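Local coordinates for protein FLUORESCENT IN BLUE LIGHT, chloroplastic (Arabidopsis thaliana, PDB 4YVO) that negatively regulates tetrapyrrole and chlorophyll biosynthesis in chloroplasts, its TPR domain mediating complex formation with glutamyl-tRNA reductase, at residues K107-L119 and I131-L145. Numbering follows the deposited sequence.
Sequences KYREAIQYHSMVL and ITEAYGAIADCYTEL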
ATOM      1  N   LYS A 107     -12.617  -0.268  -4.368  1.00 13.89           N
ATOM      2  CA  LYS A 107     -11.920   0.117  -5.592  1.00 13.06           C
ATOM      3  C   LYS A 107     -10.672  -0.739  -5.765  1.00 13.68           C
ATOM      4  O   LYS A 107      -9.539  -0.285  -5.560  1.00 14.19           O
ATOM      5  CB  LYS A 107     -11.581   1.611  -5.559  1.00 15.19           C
ATOM      6  CG  LYS A 107     -12.823   2.489  -5.587  1.00 17.28           C
ATOM      7  CD  LYS A 107     -12.520   3.958  -5.361  1.00 22.08           C
ATOM      8  CE  LYS A 107     -13.813   4.762  -5.332  1.00 25.47           C
ATOM      9  NZ  LYS A 107     -13.609   6.175  -4.901  1.00 32.31           N
ATOM     10  N   TYR A 108     -10.894  -1.996  -6.134  1.00 14.43           N
ATOM     11  CA  TYR A 108      -9.832  -2.999  -6.110  1.00 14.92           C
ATOM     12  C   TYR A 108      -8.765  -2.846  -7.190  1.00 15.18           C
ATOM     13  O   TYR A 108      -7.597  -3.132  -6.936  1.00 14.06           O
ATOM     14  CB  TYR A 108     -10.429  -4.411  -6.110  1.00 15.10           C
ATOM     15  CG  TYR A 108     -11.368  -4.612  -4.949  1.00 14.47           C
ATOM     16  CD1 TYR A 108     -10.882  -4.681  -3.647  1.00 15.75           C
ATOM     17  CD2 TYR A 108     -12.741  -4.705  -5.145  1.00 18.37           C
ATOM     18  CE1 TYR A 108     -11.731  -4.850  -2.575  1.00 18.18           C
ATOM     19  CE2 TYR A 108     -13.600  -4.874  -4.074  1.00 21.45           C
ATOM     20  CZ  TYR A 108     -13.089  -4.944  -2.793  1.00 20.99           C
ATOM     21  OH  TYR A 108     -13.944  -5.113  -1.730  1.00 26.17           O
ATOM     22  N   ARG A 109      -9.143  -2.410  -8.386  1.00 17.22           N
ATOM     23  CA  ARG A 109      -8.163  -2.179  -9.443  0.70 18.78           C
ATOM     24  C   ARG A 109      -7.218  -1.036  -9.099  1.00 17.52           C
ATOM     25  O   ARG A 109      -6.003  -1.153  -9.258  1.00 18.48           O
ATOM     26  CB  ARG A 109      -8.846  -1.933 -10.794  0.70 22.72           C
ATOM     27  CG  ARG A 109      -9.082  -3.222 -11.552  0.70 25.47           C
ATOM     28  CD  ARG A 109      -9.853  -3.028 -12.856  0.70 26.77           C
ATOM     29  NE  ARG A 109     -11.000  -3.931 -12.918  0.70 29.62           N
ATOM     30  CZ  ARG A 109     -10.912  -5.242 -13.124  0.70 28.87           C
ATOM     31  NH1 ARG A 109      -9.726  -5.814 -13.298  0.70 26.93           N
ATOM     32  NH2 ARG A 109     -12.010  -5.985 -13.152  0.70 30.83           N
ATOM     33  N   GLU A 110      -7.779   0.067  -8.627  1.00 16.58           N
ATOM     34  CA  GLU A 110      -6.951   1.184  -8.204  1.00 17.30           C
ATOM     35  C   GLU A 110      -6.069   0.746  -7.038  1.00 13.79           C
ATOM     36  O   GLU A 110      -4.902   1.124  -6.958  1.00 13.83           O
ATOM     37  CB  GLU A 110      -7.802   2.383  -7.786  1.00 22.08           C
ATOM     38  CG  GLU A 110      -8.562   3.055  -8.911  1.00 31.91           C
ATOM     39  CD  GLU A 110      -9.377   4.225  -8.410  1.00 38.51           C
ATOM     40  OE1 GLU A 110      -8.811   5.068  -7.676  1.00 40.82           O
ATOM     41  OE2 GLU A 110     -10.584   4.293  -8.731  1.00 42.97           O
ATOM     42  N   ALA A 111      -6.617  -0.055  -6.130  1.00 11.23           N
ATOM     43  CA  ALA A 111      -5.843  -0.516  -4.977  1.00 10.04           C
ATOM     44  C   ALA A 111      -4.604  -1.286  -5.424  1.00  9.94           C
ATOM     45  O   ALA A 111      -3.507  -1.078  -4.900  1.00  9.67           O
ATOM     46  CB  ALA A 111      -6.706  -1.367  -4.052  1.00  9.40           C
ATOM     47  N   ILE A 112      -4.775  -2.152  -6.419  1.00  9.71           N
ATOM     48  CA  ILE A 112      -3.655  -2.926  -6.954  1.00 10.61           C
ATOM     49  C   ILE A 112      -2.552  -2.023  -7.490  1.00 10.81           C
ATOM     50  O   ILE A 112      -1.371  -2.305  -7.299  1.00 11.65           O
ATOM     51  CB  ILE A 112      -4.114  -3.942  -8.027  1.00 11.59           C
ATOM     52  CG1 ILE A 112      -4.929  -5.050  -7.361  1.00 11.92           C
ATOM     53  CG2 ILE A 112      -2.923  -4.553  -8.770  1.00 13.86           C
ATOM     54  CD1 ILE A 112      -5.764  -5.873  -8.334  1.00 12.59           C
ATOM     55  N   GLN A 113      -2.934  -0.920  -8.135  1.00 11.04           N
ATOM     56  CA  GLN A 113      -1.952   0.051  -8.622  1.00 12.34           C
ATOM     57  C   GLN A 113      -1.025   0.507  -7.491  1.00 10.51           C
ATOM     58  O   GLN A 113       0.194   0.574  -7.654  1.00 11.28           O
ATOM     59  CB  GLN A 113      -2.645   1.267  -9.252  1.00 16.32           C
ATOM     60  CG  GLN A 113      -1.699   2.409  -9.589  1.00 24.37           C
ATOM     61  CD  GLN A 113      -2.420   3.681 -10.003  1.00 32.46           C
ATOM     62  OE1 GLN A 113      -3.632   3.681 -10.230  1.00 37.16           O
ATOM     63  NE2 GLN A 113      -1.673   4.776 -10.098  1.00 33.52           N
ATOM     64  N   TYR A 114      -1.603   0.814  -6.333  1.00  9.28           N
ATOM     65  CA  TYR A 114      -0.804   1.338  -5.228  1.00  8.85           C
ATOM     66  C   TYR A 114      -0.037   0.268  -4.459  1.00  7.69           C
ATOM     67  O   TYR A 114       1.131   0.465  -4.129  1.00  8.83           O
ATOM     68  CB  TYR A 114      -1.639   2.250  -4.324  1.00  9.34           C
ATOM     69  CG  TYR A 114      -1.875   3.576  -5.013  1.00 10.20           C
ATOM     70  CD1 TYR A 114      -0.848   4.506  -5.133  1.00 12.10           C
ATOM     71  CD2 TYR A 114      -3.094   3.874  -5.604  1.00 13.46           C
ATOM     72  CE1 TYR A 114      -1.037   5.706  -5.788  1.00 15.69           C
ATOM     73  CE2 TYR A 114      -3.290   5.079  -6.264  1.00 16.34           C
ATOM     74  CZ  TYR A 114      -2.255   5.987  -6.352  1.00 17.62           C
ATOM     75  OH  TYR A 114      -2.439   7.190  -7.004  1.00 22.10           O
ATOM     76  N   HIS A 115      -0.659  -0.877  -4.197  1.00  7.93           N
ATOM     77  CA  HIS A 115       0.102  -1.967  -3.597  1.00  8.06           C
ATOM     78  C   HIS A 115       1.252  -2.402  -4.511  1.00  8.07           C
ATOM     79  O   HIS A 115       2.321  -2.802  -4.039  1.00  8.81           O
ATOM     80  CB  HIS A 115      -0.791  -3.163  -3.262  1.00  8.15           C
ATOM     81  CG  HIS A 115      -1.768  -2.891  -2.173  1.00  8.75           C
ATOM     82  ND1 HIS A 115      -1.406  -2.506  -0.896  1.00  9.69           N
ATOM     83  CD2 HIS A 115      -3.135  -2.969  -2.161  1.00  9.78           C
ATOM     84  CE1 HIS A 115      -2.479  -2.354  -0.163  1.00 10.03           C
ATOM     85  NE2 HIS A 115      -3.537  -2.616  -0.884  1.00  9.24           N
ATOM     86  N   SER A 116       1.034  -2.325  -5.823  1.00  8.67           N
ATOM     87  CA  SER A 116       2.083  -2.693  -6.770  1.00  9.67           C
ATOM     88  C   SER A 116       3.274  -1.749  -6.674  1.00  9.63           C
ATOM     89  O   SER A 116       4.403  -2.158  -6.912  1.00 10.31           O
ATOM     90  CB  SER A 116       1.554  -2.747  -8.204  1.00 11.58           C
ATOM     91  OG  SER A 116       0.623  -3.808  -8.330  1.00 13.70           O
ATOM     92  N   MET A 117       3.021  -0.495  -6.301  1.00  9.14           N
ATOM     93  CA  MET A 117       4.111   0.459  -6.100  1.00 10.35           C
ATOM     94  C   MET A 117       5.027   0.015  -4.971  1.00  9.58           C
ATOM     95  O   MET A 117       6.236   0.220  -5.039  1.00 10.82           O
ATOM     96  CB  MET A 117       3.587   1.852  -5.776  1.00 14.06           C
ATOM     97  CG  MET A 117       3.018   2.599  -6.933  1.00 18.24           C
ATOM     98  SD  MET A 117       2.522   4.222  -6.362  1.00 21.10           S
ATOM     99  CE  MET A 117       4.054   4.834  -5.677  1.00 25.66           C
ATOM    100  N   VAL A 118       4.455  -0.565  -3.920  1.00  8.83           N
ATOM    101  CA  VAL A 118       5.266  -1.084  -2.827  1.00  8.80           C
ATOM    102  C   VAL A 118       6.268  -2.092  -3.384  1.00  8.44           C
ATOM    103  O   VAL A 118       7.463  -2.031  -3.084  1.00 10.08           O
ATOM    104  CB  VAL A 118       4.414  -1.747  -1.720  1.00  8.96           C
ATOM    105  CG1 VAL A 118       5.311  -2.344  -0.648  1.00 11.81           C
ATOM    106  CG2 VAL A 118       3.449  -0.734  -1.115  1.00 10.57           C
ATOM    107  N   LEU A 119       5.783  -2.993  -4.232  1.00  9.35           N
ATOM    108  CA  LEU A 119       6.648  -3.999  -4.849  1.00  9.67           C
ATOM    109  C   LEU A 119       7.688  -3.364  -5.773  1.00  9.87           C
ATOM    110  O   LEU A 119       8.867  -3.733  -5.759  1.00 10.80           O
ATOM    111  CB  LEU A 119       5.818  -5.019  -5.633  1.00  9.46           C
ATOM    112  CG  LEU A 119       4.785  -5.782  -4.791  1.00 10.18           C
ATOM    113  CD1 LEU A 119       4.056  -6.782  -5.669  1.00 11.58           C
ATOM    114  CD2 LEU A 119       5.418  -6.482  -3.591  1.00 10.65           C
ATOM    115  N   ILE A 131       6.853  -5.872   1.479  1.00  9.24           N
ATOM    116  CA  ILE A 131       6.412  -6.633   0.317  0.53  8.40           C
ATOM    117  C   ILE A 131       5.533  -7.816   0.658  1.00  8.28           C
ATOM    118  O   ILE A 131       4.585  -8.058  -0.086  1.00  8.09           O
ATOM    119  CB  ILE A 131       7.498  -7.000  -0.702  0.53  8.61           C
ATOM    120  CG1 ILE A 131       8.424  -8.107  -0.204  0.53  9.28           C
ATOM    121  CG2 ILE A 131       8.261  -5.782  -1.106  0.53  7.26           C
ATOM    122  CD1 ILE A 131       9.212  -8.719  -1.354  0.53  9.16           C
ATOM    123  N   THR A 132       5.745  -8.484   1.790  1.00  9.06           N
ATOM    124  CA  THR A 132       4.868  -9.592   2.164  1.00  9.45           C
ATOM    125  C   THR A 132       3.410  -9.148   2.259  1.00  9.10           C
ATOM    126  O   THR A 132       2.510  -9.764   1.675  1.00  9.08           O
ATOM    127  CB  THR A 132       5.304 -10.221   3.495  1.00 11.39           C
ATOM    128  OG1 THR A 132       6.695 -10.540   3.419  1.00 13.02           O
ATOM    129  CG2 THR A 132       4.493 -11.488   3.790  1.00 12.90           C
ATOM    130  N   GLU A 133       3.182  -8.062   2.978  1.00  8.21           N
ATOM    131  CA  GLU A 133       1.838  -7.530   3.131  1.00  8.64           C
ATOM    132  C   GLU A 133       1.242  -7.132   1.780  1.00  7.75           C
ATOM    133  O   GLU A 133       0.050  -7.342   1.528  1.00  9.02           O
ATOM    134  CB  GLU A 133       1.858  -6.320   4.060  1.00 11.01           C
ATOM    135  CG  GLU A 133       0.486  -5.799   4.365  1.00 14.24           C
ATOM    136  CD  GLU A 133       0.502  -4.675   5.376  1.00 18.75           C
ATOM    137  OE1 GLU A 133       1.560  -4.442   6.004  1.00 22.71           O
ATOM    138  OE2 GLU A 133      -0.551  -4.029   5.544  1.00 20.03           O
ATOM    139  N   ALA A 134       2.066  -6.563   0.908  1.00  7.40           N
ATOM    140  CA  ALA A 134       1.588  -6.160  -0.411  1.00  7.05           C
ATOM    141  C   ALA A 134       1.132  -7.359  -1.245  1.00  6.95           C
ATOM    142  O   ALA A 134       0.113  -7.284  -1.934  1.00  7.73           O
ATOM    143  CB  ALA A 134       2.641  -5.351  -1.144  1.00  8.69           C
ATOM    144  N   TYR A 135       1.871  -8.464  -1.194  1.00  6.98           N
ATOM    145  CA  TYR A 135       1.448  -9.654  -1.934  1.00  7.16           C
ATOM    146  C   TYR A 135       0.069 -10.118  -1.483  1.00  7.38           C
ATOM    147  O   TYR A 135      -0.787 -10.451  -2.306  1.00  9.14           O
ATOM    148  CB  TYR A 135       2.420 -10.814  -1.746  1.00  7.92           C
ATOM    149  CG  TYR A 135       3.745 -10.700  -2.457  1.00  7.48           C
ATOM    150  CD1 TYR A 135       3.838 -10.225  -3.758  1.00 10.76           C
ATOM    151  CD2 TYR A 135       4.908 -11.089  -1.823  1.00 10.45           C
ATOM    152  CE1 TYR A 135       5.059 -10.149  -4.405  1.00 12.33           C
ATOM    153  CE2 TYR A 135       6.123 -11.022  -2.456  1.00 11.75           C
ATOM    154  CZ  TYR A 135       6.202 -10.554  -3.740  1.00 10.47           C
ATOM    155  OH  TYR A 135       7.436 -10.503  -4.341  1.00 12.86           O
ATOM    156  N   GLY A 136      -0.135 -10.169  -0.170  1.00  7.47           N
ATOM    157  CA  GLY A 136      -1.400 -10.622   0.370  1.00  8.06           C
ATOM    158  C   GLY A 136      -2.537  -9.683   0.001  1.00  7.08           C
ATOM    159  O   GLY A 136      -3.640 -10.135  -0.318  1.00  9.32           O
ATOM    160  N   ALA A 137      -2.274  -8.376   0.037  1.00  7.19           N
ATOM    161  CA  ALA A 137      -3.299  -7.390  -0.289  1.00  7.88           C
ATOM    162  C   ALA A 137      -3.680  -7.479  -1.769  1.00  7.68           C
ATOM    163  O   ALA A 137      -4.859  -7.423  -2.125  1.00  8.63           O
ATOM    164  CB  ALA A 137      -2.818  -5.996   0.055  1.00  8.10           C
ATOM    165  N   ILE A 138      -2.681  -7.658  -2.633  1.00  7.67           N
ATOM    166  CA  ILE A 138      -2.935  -7.769  -4.062  1.00  8.29           C
ATOM    167  C   ILE A 138      -3.735  -9.031  -4.353  1.00  8.44           C
ATOM    168  O   ILE A 138      -4.667  -9.008  -5.163  1.00  9.59           O
ATOM    169  CB  ILE A 138      -1.616  -7.732  -4.872  1.00  8.03           C
ATOM    170  CG1 ILE A 138      -1.012  -6.324  -4.796  1.00  9.27           C
ATOM    171  CG2 ILE A 138      -1.852  -8.137  -6.327  1.00  9.80           C
ATOM    172  CD1 ILE A 138       0.455  -6.259  -5.177  1.00  9.99           C
ATOM    173  N   ALA A 139      -3.378 -10.130  -3.686  1.00  8.45           N
ATOM    174  CA  ALA A 139      -4.137 -11.371  -3.823  1.00  9.68           C
ATOM    175  C   ALA A 139      -5.601 -11.151  -3.442  1.00 10.42           C
ATOM    176  O   ALA A 139      -6.508 -11.587  -4.153  1.00 12.02           O
ATOM    177  CB  ALA A 139      -3.522 -12.484  -2.968  1.00  9.93           C
ATOM    178  N   ASP A 140      -5.821 -10.468  -2.320  1.00 10.00           N
ATOM    179  CA  ASP A 140      -7.173 -10.162  -1.856  1.00 10.42           C
ATOM    180  C   ASP A 140      -7.949  -9.319  -2.868  1.00  9.60           C
ATOM    181  O   ASP A 140      -9.143  -9.547  -3.106  1.00 12.21           O
ATOM    182  CB  ASP A 140      -7.131  -9.439  -0.507  1.00 10.56           C
ATOM    183  CG  ASP A 140      -6.662 -10.335   0.625  1.00 13.97           C
ATOM    184  OD1 ASP A 140      -6.643 -11.575   0.456  1.00 17.21           O
ATOM    185  OD2 ASP A 140      -6.321  -9.798   1.701  1.00 14.42           O
ATOM    186  N   CYS A 141      -7.267  -8.343  -3.466  1.00  8.71           N
ATOM    187  CA  CYS A 141      -7.891  -7.509  -4.491  1.00  8.97           C
ATOM    188  C   CYS A 141      -8.308  -8.325  -5.709  1.00 10.62           C
ATOM    189  O   CYS A 141      -9.429  -8.181  -6.204  1.00 12.10           O
ATOM    190  CB  CYS A 141      -6.960  -6.374  -4.920  1.00 10.56           C
ATOM    191  SG  CYS A 141      -6.716  -5.095  -3.683  1.00 11.23           S
ATOM    192  N   TYR A 142      -7.411  -9.182  -6.196  1.00 10.37           N
ATOM    193  CA  TYR A 142      -7.724 -10.001  -7.360  1.00 11.55           C
ATOM    194  C   TYR A 142      -8.865 -10.970  -7.054  1.00 13.65           C
ATOM    195  O   TYR A 142      -9.691 -11.249  -7.915  1.00 14.35           O
ATOM    196  CB  TYR A 142      -6.485 -10.743  -7.871  1.00 11.51           C
ATOM    197  CG  TYR A 142      -5.584  -9.900  -8.747  1.00 10.42           C
ATOM    198  CD1 TYR A 142      -6.070  -9.284  -9.897  1.00 13.37           C
ATOM    199  CD2 TYR A 142      -4.235  -9.750  -8.451  1.00 11.56           C
ATOM    200  CE1 TYR A 142      -5.244  -8.517 -10.698  1.00 14.21           C
ATOM    201  CE2 TYR A 142      -3.400  -8.992  -9.256  1.00 13.08           C
ATOM    202  CZ  TYR A 142      -3.906  -8.378 -10.376  1.00 13.62           C
ATOM    203  OH  TYR A 142      -3.067  -7.622 -11.171  1.00 16.72           O
ATOM    204  N   THR A 143      -8.919 -11.464  -5.820  1.00 12.17           N
ATOM    205  CA  THR A 143     -10.027 -12.318  -5.402  1.00 13.41           C
ATOM    206  C   THR A 143     -11.368 -11.583  -5.499  1.00 14.16           C
ATOM    207  O   THR A 143     -12.348 -12.120  -6.021  1.00 16.67           O
ATOM    208  CB  THR A 143      -9.814 -12.860  -3.974  1.00 14.76           C
ATOM    209  OG1 THR A 143      -8.639 -13.679  -3.950  1.00 15.47           O
ATOM    210  CG2 THR A 143     -11.016 -13.687  -3.523  1.00 17.12           C
ATOM    211  N   GLU A 144     -11.412 -10.346  -5.012  1.00 14.27           N
ATOM    212  CA  GLU A 144     -12.635  -9.556  -5.123  1.00 14.77           C
ATOM    213  C   GLU A 144     -13.015  -9.257  -6.573  1.00 15.70           C
ATOM    214  O   GLU A 144     -14.193  -9.094  -6.889  1.00 19.27           O
ATOM    215  CB  GLU A 144     -12.526  -8.256  -4.326  1.00 16.14           C
ATOM    216  CG  GLU A 144     -12.299  -8.471  -2.842  1.00 17.71           C
ATOM    217  CD  GLU A 144     -13.444  -9.206  -2.176  1.00 24.86           C
ATOM    218  OE1 GLU A 144     -14.602  -9.064  -2.629  1.00 28.10           O
ATOM    219  OE2 GLU A 144     -13.185  -9.928  -1.187  1.00 31.74           O
ATOM    220  N   LEU A 145     -12.019  -9.193  -7.451  1.00 14.07           N
ATOM    221  CA  LEU A 145     -12.254  -8.933  -8.865  1.00 14.80           C
ATOM    222  C   LEU A 145     -12.600 -10.205  -9.633  1.00 17.61           C
ATOM    223  O   LEU A 145     -12.926 -10.150 -10.816  1.00 18.82           O
ATOM    224  CB  LEU A 145     -11.032  -8.265  -9.493  1.00 15.35           C
ATOM    225  CG  LEU A 145     -10.747  -6.853  -8.985  1.00 15.30           C
ATOM    226  CD1 LEU A 145      -9.381  -6.388  -9.461  1.00 16.85           C
ATOM    227  CD2 LEU A 145     -11.844  -5.904  -9.460  1.00 17.94           C
TER
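I112 and C141 make the tightest contact here: I112 CG1 lies 3.4 Å from C141 CB, closer than usual van der Waals distance. I112 CG1 is anti to the carbonyl carbon (chi1 -69°), and the extended chi2 brings CD1 over the middle of the Y142 ring, 3.6 Å from its centroid. A137 CB likewise sits on a face of the H115 ring, 3.6 Å from the centroid, while H115 NE2 hydrogen-bonds Q103. Further along, L119 is a knob in the hole formed by I131, A134, Y135 and I138; its CD1 meets I138 CD1 tip to tip at 3.7 Å. The end at Y108 faces solvent, where R109 and E144 are exposed and pack more loosely at the rim. There E144 CB stands 3.5 Å from the Y108 ring centroid, only 10° off the normal. Replacing Y108 with an alanine would probably leave the E144 methylene groups without their aromatic platform and open a gap beside them. No hydrogen bond spans the segments; apolar and CH-pi packing joins the second helix of TPR 2 to the first of TPR 3, antiparallel at 155°. Helix 88-104 packs against Y114, and helix 148-162 against Y135 and Y142, continuing the TPR stack.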